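Local structure of amino acid ABC transporter, binding protein (Thermus thermophilus, 3VV5) at residues E238-D242 with G243-R247. The protein binds the lysine analogue S-(2-aminoethyl)-L-cysteine and probably delivers it, as a periplasmic solute-binding protein, to an ABC transporter for uptake. Numbering follows the deposited sequence.
Sequences ELMQD and GTYAR
L239 O takes the backbone N-H of Y245 in a nearly straight hydrogen bond of 2.9 Å (168° at the hydrogen), the donor lying well above the carbonyl plane, where the chain turns at G243 with positive phi (100°). One water accepts from A246 N and donates to both L239 O and M240 O, bridging the carbonyls of the first helix to the second. With D242 CG between backbone N and carbonyl carbon (chi1 75°), OD1 accepts a hydrogen bond from T244 N at 2.9 Å, met almost end-on. T244 OG1 stands 3.2 Å from the same OD1, a weak contact, while D242 OD2 forms a salt bridge with R72 of helix 61-72. G243 takes the N-cap position of helix 244-253, joining it directly to helix 226-242 on the periphery of the solute-binding protein family 3 fold. The T244 methyl CG2 lies 4.1 Å from L239 CD1, and both side chains rest on A68; replacing T244 with alanine removes OG1 and CG2, and is likely to open a gap beside the L239 methyls and cost D242 OD1 its hydroxyl neighbour. M240 and Y245 run alongside each other, CG to CG 3.8 Å, with M240 SD above the ring face 5.1 Å from its centroid, a distant Met-aromatic contact, and Y245 OH bonded to H119 O.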
ATOM      1  N   GLU A 238      14.176   7.046 -13.367  1.00 14.26           N
ATOM      2  CA  GLU A 238      14.187   8.394 -13.976  1.00 15.21           C
ATOM      3  C   GLU A 238      13.478   9.445 -13.111  1.00 15.64           C
ATOM      4  O   GLU A 238      13.954  10.589 -12.997  1.00 14.87           O
ATOM      5  CB  GLU A 238      13.621   8.359 -15.404  1.00 15.49           C
ATOM      6  CG  GLU A 238      14.600   7.678 -16.412  1.00 17.08           C
ATOM      7  CD  GLU A 238      14.015   7.386 -17.798  1.00 19.53           C
ATOM      8  OE1 GLU A 238      12.787   7.468 -17.971  1.00 19.68           O
ATOM      9  OE2 GLU A 238      14.798   7.058 -18.731  1.00 20.90           O
ATOM     10  N   LEU A 239      12.357   9.067 -12.490  1.00 15.41           N
ATOM     11  CA  LEU A 239      11.625   9.987 -11.598  1.00 16.49           C
ATOM     12  C   LEU A 239      12.405  10.324 -10.334  1.00 17.19           C
ATOM     13  O   LEU A 239      12.322  11.443  -9.814  1.00 16.17           O
ATOM     14  CB  LEU A 239      10.253   9.420 -11.191  1.00 16.89           C
ATOM     15  CG  LEU A 239       9.223   9.062 -12.262  1.00 19.10           C
ATOM     16  CD1 LEU A 239       7.826   8.923 -11.672  1.00 20.52           C
ATOM     17  CD2 LEU A 239       9.207  10.046 -13.363  1.00 19.28           C
ATOM     18  N   MET A 240      13.146   9.346  -9.825  1.00 17.62           N
ATOM     19  CA  MET A 240      13.975   9.587  -8.655  1.00 19.90           C
ATOM     20  C   MET A 240      15.145  10.518  -8.984  1.00 20.47           C
ATOM     21  O   MET A 240      15.532  11.350  -8.160  1.00 22.48           O
ATOM     22  CB  MET A 240      14.454   8.270  -8.064  1.00 20.30           C
ATOM     23  CG  MET A 240      13.367   7.542  -7.308  1.00 22.43           C
ATOM     24  SD  MET A 240      13.999   5.976  -6.700  1.00 30.32           S
ATOM     25  CE  MET A 240      14.850   6.493  -5.231  1.00 29.17           C
ATOM     26  N   GLN A 241      15.683  10.403 -10.185  1.00 20.86           N
ATOM     27  CA  GLN A 241      16.810  11.246 -10.601  1.00 22.30           C
ATOM     28  C   GLN A 241      16.389  12.695 -10.925  1.00 21.69           C
ATOM     29  O   GLN A 241      17.077  13.647 -10.543  1.00 22.23           O
ATOM     30  CB  GLN A 241      17.571  10.595 -11.777  1.00 23.11           C
ATOM     31  CG  GLN A 241      18.134  11.591 -12.810  1.00 28.96           C
ATOM     32  CD  GLN A 241      19.399  11.134 -13.538  1.00 34.43           C
ATOM     33  OE1 GLN A 241      20.166  11.966 -14.032  1.00 38.36           O
ATOM     34  NE2 GLN A 241      19.616   9.822 -13.621  1.00 37.87           N
ATOM     35  N   ASP A 242      15.255  12.870 -11.599  1.00 20.59           N
ATOM     36  CA  ASP A 242      14.921  14.172 -12.169  1.00 18.73           C
ATOM     37  C   ASP A 242      14.177  15.125 -11.235  1.00 17.86           C
ATOM     38  O   ASP A 242      13.825  16.244 -11.632  1.00 17.20           O
ATOM     39  CB  ASP A 242      14.201  14.008 -13.521  1.00 19.59           C
ATOM     40  CG  ASP A 242      12.745  13.552 -13.386  1.00 17.83           C
ATOM     41  OD1 ASP A 242      12.191  13.553 -12.262  1.00 16.50           O
ATOM     42  OD2 ASP A 242      12.154  13.195 -14.436  1.00 17.55           O
ATOM     43  N   GLY A 243      13.915  14.675 -10.005  1.00 16.35           N
ATOM     44  CA  GLY A 243      13.262  15.520  -9.013  1.00 15.71           C
ATOM     45  C   GLY A 243      11.776  15.269  -8.824  1.00 15.19           C
ATOM     46  O   GLY A 243      11.198  15.734  -7.847  1.00 14.81           O
ATOM     47  N   THR A 244      11.154  14.555  -9.762  1.00 13.78           N
ATOM     48  CA  THR A 244       9.723  14.282  -9.694  1.00 12.68           C
ATOM     49  C   THR A 244       9.371  13.469  -8.451  1.00 12.96           C
ATOM     50  O   THR A 244       8.406  13.776  -7.746  1.00 12.64           O
ATOM     51  CB  THR A 244       9.216  13.536 -10.954  1.00 13.04           C
ATOM     52  OG1 THR A 244       9.138  14.461 -12.053  1.00 11.78           O
ATOM     53  CG2 THR A 244       7.833  12.939 -10.712  1.00 10.62           C
ATOM     54  N   TYR A 245      10.145  12.427  -8.194  1.00 11.96           N
ATOM     55  CA  TYR A 245       9.847  11.581  -7.028  1.00 12.39           C
ATOM     56  C   TYR A 245       9.885  12.398  -5.723  1.00 12.63           C
ATOM     57  O   TYR A 245       8.978  12.300  -4.889  1.00 12.63           O
ATOM     58  CB  TYR A 245      10.809  10.406  -6.960  1.00 11.66           C
ATOM     59  CG  TYR A 245      10.469   9.492  -5.811  1.00 13.23           C
ATOM     60  CD1 TYR A 245      10.823   9.841  -4.510  1.00 14.15           C
ATOM     61  CD2 TYR A 245       9.776   8.289  -6.019  1.00 13.50           C
ATOM     62  CE1 TYR A 245      10.507   9.047  -3.435  1.00 13.67           C
ATOM     63  CE2 TYR A 245       9.455   7.457  -4.918  1.00 12.54           C
ATOM     64  CZ  TYR A 245       9.830   7.858  -3.636  1.00 12.92           C
ATOM     65  OH  TYR A 245       9.540   7.102  -2.513  1.00 11.19           O
ATOM     66  N   ALA A 246      10.946  13.193  -5.561  1.00 13.04           N
ATOM     67  CA  ALA A 246      11.095  14.086  -4.429  1.00 13.87           C
ATOM     68  C   ALA A 246       9.903  15.022  -4.268  1.00 14.08           C
ATOM     69  O   ALA A 246       9.395  15.156  -3.160  1.00 14.55           O
ATOM     70  CB  ALA A 246      12.413  14.895  -4.534  1.00 14.39           C
ATOM     71  N   ARG A 247       9.469  15.676  -5.355  1.00 14.22           N
ATOM     72  CA  ARG A 247       8.330  16.609  -5.300  1.00 14.78           C
ATOM     73  C   ARG A 247       7.039  15.920  -4.827  1.00 14.09           C
ATOM     74  O   ARG A 247       6.232  16.489  -4.074  1.00 14.05           O
ATOM     75  CB  ARG A 247       8.062  17.264  -6.678  1.00 15.54           C
ATOM     76  CG  ARG A 247       6.757  18.093  -6.646  1.00 17.70           C
ATOM     77  CD  ARG A 247       6.064  18.371  -7.959  1.00 21.06           C
ATOM     78  NE  ARG A 247       5.805  17.244  -8.837  1.00 22.58           N
ATOM     79  CZ  ARG A 247       4.604  16.710  -9.074  1.00 25.08           C
ATOM     80  NH1 ARG A 247       3.508  17.165  -8.450  1.00 24.99           N
ATOM     81  NH2 ARG A 247       4.510  15.695  -9.927  1.00 24.41           N
TER
HETATM   82  O   HOH W   1      13.341  12.865  -7.348  1.00 16.49           O